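Local coordinates for PKS (Streptomyces albus, PDB 4OQJ), which probably catalyses a chain-extending condensation in oxazolomycin biosynthesis, through the ketosynthase domain of an acyltransferase-less type I polyketide synthase, at residues I26-R31 and E116-A121; F110-Y115 and T176-L180. One frame throughout, in Å; residues are numbered along the deposited sequence.

Overall arrangement
Both contacts are buried and use helix 105-121. Contact 1 lays the C-terminal end of that helix (116-121) on strand 26-31 of the central sheet, close to the centre of the chain. Contact 2 lies about 11 Å away between centres. There an earlier part of the helix (110-115) packs against helix 171-180, nearer the second subunit. Their chemistry differs. Contact 1 combines small side chains with an arginine-to-carbonyl bond, a salt bridge and bound waters. Contact 2 has no hydrogen bond between its segments and relies on leucine, alanine, threonine and aromatic packing. The two are joined directly by a salt bridge from Arg-31 to Glu-112.

Contact 1 (I26-R31 and E116-A121); sequences IGLACR and EALERA
Arg-31 and Glu-116 form a salt bridge, their side chains crossing at about a right angle. Arg-31 NH2 gives a nearly straight hydrogen bond to Glu-116 OE2 (3.0 Å, 169°). The oxygen lies in the guanidinium plane, but the nitrogen approaches it from above the carboxylate plane. Arg-31 NE adds a weak bond to Glu-116 OE1. Arg-31 NH1 pairs with Glu-112 and Gln-109, so two glutamates share this charge.

Arg-120 CG stands anti to the backbone N (chi1 179°) and the chain bends at chi3. Arg-120 NH2 thereby meets Leu-28 O (2.8 Å, N-H...O 150°), in the carbonyl plane but tilted from the guanidinium plane.

Helix 105-121 packs on one face of the mixed sheet of this thiolase-like fold; Leu-28 and Cys-30 point away from it, toward helices 38-46 and 376-390. Small residues build the apolar contact. Ala-29 CB sits 3.7 Å from Glu-116 CB and 3.9 Å from Ala-117 CB. Gly-27 CA comes 3.9 Å from Ala-121 CB, helped by the glycine's lack of a side chain.

Ala-121 CA makes a CA-H...O contact with Ile-26 O (3.3 Å). One water donates to both Ile-26 O and Ala-121 O; a second accepts from Cys-30 N.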
loop_
_atom_site.group_PDB
_atom_site.type_symbol
_atom_site.label_atom_id
_atom_site.label_comp_id
_atom_site.label_asym_id
_atom_site.label_seq_id
_atom_site.Cartn_x
_atom_site.Cartn_y
_atom_site.Cartn_z
ATOM N N ILE A 26 11.301 16.301 5.792
ATOM C CA ILE A 26 11.325 17.758 5.701
ATOM C C ILE A 26 10.214 18.412 6.484
ATOM O O ILE A 26 10.156 19.632 6.570
ATOM C CB ILE A 26 11.250 18.244 4.258
ATOM C CG1 ILE A 26 9.952 17.788 3.579
ATOM C CG2 ILE A 26 12.486 17.779 3.482
ATOM C CD1 ILE A 26 9.739 18.464 2.231
ATOM N N GLY A 27 9.337 17.610 7.066
ATOM C CA GLY A 27 8.291 18.131 7.921
ATOM C C GLY A 27 7.657 16.983 8.679
ATOM O O GLY A 27 7.861 15.826 8.323
ATOM N N LEU A 28 6.908 17.294 9.730
ATOM C CA LEU A 28 6.238 16.256 10.501
ATOM C C LEU A 28 5.251 16.888 11.446
ATOM O O LEU A 28 5.301 18.088 11.694
ATOM C CB LEU A 28 7.238 15.382 11.270
ATOM C CG LEU A 28 8.220 16.020 12.265
ATOM C CD1 LEU A 28 7.550 16.385 13.567
ATOM C CD2 LEU A 28 9.365 15.054 12.533
ATOM N N ALA A 29 4.323 16.076 11.935
ATOM C CA ALA A 29 3.305 16.542 12.856
ATOM C C ALA A 29 2.753 15.367 13.646
ATOM O O ALA A 29 2.817 14.219 13.207
ATOM C CB ALA A 29 2.191 17.252 12.111
ATOM N N CYS A 30 2.210 15.666 14.819
ATOM C CA CYS A 30 1.695 14.629 15.681
ATOM C C CYS A 30 0.763 15.191 16.731
ATOM O O CYS A 30 0.968 16.291 17.272
ATOM C CB CYS A 30 2.848 13.874 16.358
ATOM S SG CYS A 30 3.975 14.955 17.304
ATOM N N ARG A 31 -0.262 14.411 17.014
ATOM C CA ARG A 31 -1.119 14.612 18.165
ATOM C C ARG A 31 -1.158 13.271 18.873
ATOM O O ARG A 31 -1.769 12.311 18.384
ATOM C CB ARG A 31 -2.507 15.074 17.748
ATOM C CG ARG A 31 -2.457 16.312 16.839
ATOM C CD ARG A 31 -3.700 16.453 16.010
ATOM N NE ARG A 31 -3.774 17.775 15.377
ATOM C CZ ARG A 31 -4.902 18.330 14.956
ATOM N NH1 ARG A 31 -6.047 17.665 15.090
ATOM N NH2 ARG A 31 -4.886 19.548 14.407
ATOM N N GLU A 116 -0.963 20.079 9.001
ATOM C CA GLU A 116 0.089 20.583 9.880
ATOM C C GLU A 116 1.466 20.151 9.412
ATOM O O GLU A 116 2.407 20.937 9.486
ATOM C CB GLU A 116 -0.113 20.103 11.322
ATOM C CG GLU A 116 -1.231 20.800 12.090
ATOM C CD GLU A 116 -1.536 20.114 13.438
ATOM O OE1 GLU A 116 -1.152 18.934 13.607
ATOM O OE2 GLU A 116 -2.164 20.754 14.322
ATOM N N ALA A 117 1.597 18.901 8.955
ATOM C CA ALA A 117 2.904 18.394 8.533
ATOM C C ALA A 117 3.421 19.155 7.314
ATOM O O ALA A 117 4.612 19.481 7.234
ATOM C CB ALA A 117 2.842 16.904 8.240
ATOM N N LEU A 118 2.532 19.438 6.370
ATOM C CA LEU A 118 2.901 20.191 5.170
ATOM C C LEU A 118 3.213 21.644 5.529
ATOM O O LEU A 118 4.168 22.224 5.021
ATOM C CB LEU A 118 1.790 20.119 4.126
ATOM C CG LEU A 118 1.738 18.773 3.400
ATOM C CD1 LEU A 118 0.388 18.540 2.781
ATOM C CD2 LEU A 118 2.830 18.739 2.346
ATOM N N GLU A 119 2.424 22.224 6.423
ATOM C CA GLU A 119 2.743 23.538 6.958
ATOM C C GLU A 119 4.137 23.594 7.585
ATOM O O GLU A 119 4.882 24.527 7.345
ATOM C CB GLU A 119 1.709 23.954 7.993
ATOM C CG GLU A 119 0.505 24.649 7.419
ATOM C CD GLU A 119 -0.349 25.236 8.520
ATOM O OE1 GLU A 119 -0.579 24.515 9.525
ATOM O OE2 GLU A 119 -0.778 26.406 8.388
ATOM N N ARG A 120 4.482 22.617 8.416
ATOM C CA ARG A 120 5.784 22.647 9.060
ATOM C C ARG A 120 6.884 22.463 8.025
ATOM O O ARG A 120 7.954 23.059 8.155
ATOM C CB ARG A 120 5.872 21.574 10.158
ATOM C CG ARG A 120 7.203 21.509 10.859
ATOM C CD ARG A 120 7.078 20.819 12.207
ATOM N NE ARG A 120 6.306 21.609 13.172
ATOM C CZ ARG A 120 5.022 21.412 13.480
ATOM N NH1 ARG A 120 4.427 22.188 14.384
ATOM N NH2 ARG A 120 4.323 20.437 12.912
ATOM N N ALA A 121 6.615 21.671 6.988
ATOM C CA ALA A 121 7.567 21.497 5.886
ATOM C C ALA A 121 7.743 22.775 5.075
ATOM O O ALA A 121 8.811 23.011 4.505
ATOM C CB ALA A 121 7.124 20.367 4.972
HETATM O O HOH W 1 11.097 22.061 5.370
HETATM O O HOH W 2 0.999 18.546 15.311
#

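Contact 2 (F110-Y115 and T176-L180). With K (potassium ion), chain B.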
loop_
_atom_site.group_PDB
_atom_site.type_symbol
_atom_site.label_atom_id
_atom_site.label_comp_id
_atom_site.label_asym_id
_atom_site.label_seq_id
_atom_site.Cartn_x
_atom_site.Cartn_y
_atom_site.Cartn_z
ATOM N N PHE A 110 -6.509 12.806 10.963
ATOM C CA PHE A 110 -5.403 12.597 10.025
ATOM C C PHE A 110 -5.324 13.770 9.053
ATOM O O PHE A 110 -4.242 14.210 8.693
ATOM C CB PHE A 110 -5.510 11.307 9.216
ATOM C CG PHE A 110 -4.324 11.115 8.321
ATOM C CD1 PHE A 110 -3.098 10.729 8.861
ATOM C CD2 PHE A 110 -4.385 11.444 6.989
ATOM C CE1 PHE A 110 -1.979 10.624 8.055
ATOM C CE2 PHE A 110 -3.271 11.338 6.170
ATOM C CZ PHE A 110 -2.074 10.922 6.698
ATOM N N LEU A 111 -6.483 14.262 8.626
ATOM C CA LEU A 111 -6.545 15.385 7.701
ATOM C C LEU A 111 -5.927 16.637 8.319
ATOM O O LEU A 111 -5.115 17.314 7.690
ATOM C CB LEU A 111 -8.000 15.657 7.279
ATOM C CG LEU A 111 -8.251 16.878 6.381
ATOM C CD1 LEU A 111 -7.305 16.916 5.147
ATOM C CD2 LEU A 111 -9.696 16.902 5.919
ATOM N N GLU A 112 -6.277 16.948 9.559
ATOM C CA GLU A 112 -5.685 18.135 10.187
ATOM C C GLU A 112 -4.194 17.909 10.414
ATOM O O GLU A 112 -3.390 18.821 10.230
ATOM C CB GLU A 112 -6.382 18.476 11.500
ATOM C CG GLU A 112 -7.722 19.148 11.319
ATOM C CD GLU A 112 -8.308 19.657 12.626
ATOM O OE1 GLU A 112 -7.684 19.453 13.692
ATOM O OE2 GLU A 112 -9.391 20.272 12.597
ATOM N N CYS A 113 -3.817 16.696 10.810
ATOM C CA CYS A 113 -2.396 16.400 11.069
ATOM C C CYS A 113 -1.529 16.512 9.787
ATOM O O CYS A 113 -0.406 17.024 9.819
ATOM C CB CYS A 113 -2.248 15.005 11.672
ATOM S SG CYS A 113 -0.572 14.658 12.285
ATOM N N ALA A 114 -2.056 16.031 8.666
ATOM C CA ALA A 114 -1.353 16.128 7.387
ATOM C C ALA A 114 -1.176 17.583 6.962
ATOM O O ALA A 114 -0.115 17.967 6.467
ATOM C CB ALA A 114 -2.105 15.350 6.305
ATOM N N TYR A 115 -2.226 18.377 7.137
ATOM C CA TYR A 115 -2.167 19.810 6.895
ATOM C C TYR A 115 -1.023 20.415 7.713
ATOM O O TYR A 115 -0.206 21.153 7.181
ATOM C CB TYR A 115 -3.514 20.445 7.246
ATOM C CG TYR A 115 -3.717 21.912 6.881
ATOM C CD1 TYR A 115 -3.061 22.928 7.563
ATOM C CD2 TYR A 115 -4.630 22.275 5.895
ATOM C CE1 TYR A 115 -3.284 24.274 7.244
ATOM C CE2 TYR A 115 -4.864 23.596 5.573
ATOM C CZ TYR A 115 -4.191 24.594 6.245
ATOM O OH TYR A 115 -4.437 25.906 5.915
ATOM N N THR A 176 -7.760 13.102 2.075
ATOM C CA THR A 176 -6.656 14.025 2.290
ATOM C C THR A 176 -6.153 14.560 0.956
ATOM O O THR A 176 -5.896 15.756 0.831
ATOM C CB THR A 176 -5.518 13.342 3.081
ATOM O OG1 THR A 176 -6.042 12.886 4.339
ATOM C CG2 THR A 176 -4.377 14.289 3.346
ATOM N N ALA A 177 -6.026 13.691 -0.045
ATOM C CA ALA A 177 -5.544 14.138 -1.358
ATOM C C ALA A 177 -6.509 15.166 -1.952
ATOM O O ALA A 177 -6.091 16.190 -2.511
ATOM C CB ALA A 177 -5.382 12.964 -2.285
ATOM N N TYR A 178 -7.804 14.906 -1.821
ATOM C CA TYR A 178 -8.813 15.790 -2.389
ATOM C C TYR A 178 -8.866 17.145 -1.680
ATOM O O TYR A 178 -9.037 18.190 -2.315
ATOM C CB TYR A 178 -10.192 15.131 -2.329
ATOM C CG TYR A 178 -11.279 16.041 -2.831
ATOM C CD1 TYR A 178 -11.321 16.406 -4.172
ATOM C CD2 TYR A 178 -12.252 16.557 -1.971
ATOM C CE1 TYR A 178 -12.297 17.254 -4.658
ATOM C CE2 TYR A 178 -13.253 17.416 -2.453
ATOM C CZ TYR A 178 -13.256 17.758 -3.803
ATOM O OH TYR A 178 -14.204 18.606 -4.317
ATOM N N LYS A 179 -8.717 17.137 -0.364
ATOM C CA LYS A 179 -8.882 18.368 0.397
ATOM C C LYS A 179 -7.603 19.182 0.497
ATOM O O LYS A 179 -7.675 20.389 0.706
ATOM C CB LYS A 179 -9.397 18.051 1.793
ATOM C CG LYS A 179 -10.832 17.578 1.824
ATOM C CD LYS A 179 -11.781 18.670 1.380
ATOM C CE LYS A 179 -13.209 18.199 1.491
ATOM N NZ LYS A 179 -14.147 19.276 1.102
ATOM N N LEU A 180 -6.442 18.530 0.366
ATOM C CA LEU A 180 -5.150 19.231 0.414
ATOM C C LEU A 180 -4.508 19.460 -0.967
ATOM O O LEU A 180 -3.531 20.189 -1.073
ATOM C CB LEU A 180 -4.160 18.467 1.291
ATOM C CG LEU A 180 -4.572 18.226 2.752
ATOM C CD1 LEU A 180 -3.375 17.747 3.561
ATOM C CD2 LEU A 180 -5.163 19.479 3.374
HETATM K K K B . -12.643 20.862 -5.312
HETATM O O HOH W 3 -11.191 20.108 -2.772
HETATM O O HOH W 4 -15.710 21.671 -5.028
HETATM O O HOH W 5 -12.220 23.027 -7.568
HETATM O O HOH W 6 -11.334 23.334 -4.663
#
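Leu-180 pushes its two methyl groups between the side chains of Leu-111, Ala-114 and Tyr-115. Leu-180 CD2 meets Leu-111 CD1 at 3.8 Å, and the two leucines run past each other in opposite directions. Leu-180 CD2 also reaches Tyr-115 CD2 at 3.8 Å, approaching the ring obliquely. The other methyl, Leu-180 CD1, packs on Ala-114 CB at 3.9 Å. Leu-111 has its CG anti to the backbone N (chi1 176°), and this brings CD1 across to Leu-180 and to Lys-179 CB.

Thr-176 divides its two branches between different neighbours. Thr-176 CG2 packs on Ala-114 CB at 3.9 Å. Thr-176 OG1 lies in the plane of the Phe-110 ring, at its edge, 3.4 Å from Phe-110 CD2. The hydroxyl is hydrogen-bonded to Val-172 O, one turn back in its own helix. Its polarity is thus satisfied although it faces an aromatic edge.

Lys-179 adds only the root of its side chain to the packing, while its NZ turns away and hydrogen-bonds to Phe-93 O. Two helices of the thiolase-like ketosynthase fold thus pack through apolar side chains, and the second carries a potassium site at the dimer interface. Tyr-178 OH binds the potassium ion at 2.9 Å, together with waters and the backbone oxygens of Ser-292 and Lys-294 of the second subunit.

The two helix segments cross at -52°, with their axes 10.4 Å apart. Helix 105-121 lies between strand 259-267, where Val-260 touches Phe-110 and Cys-113, and helix 171-180, whose Ala-177 and Tyr-178 meet the second subunit.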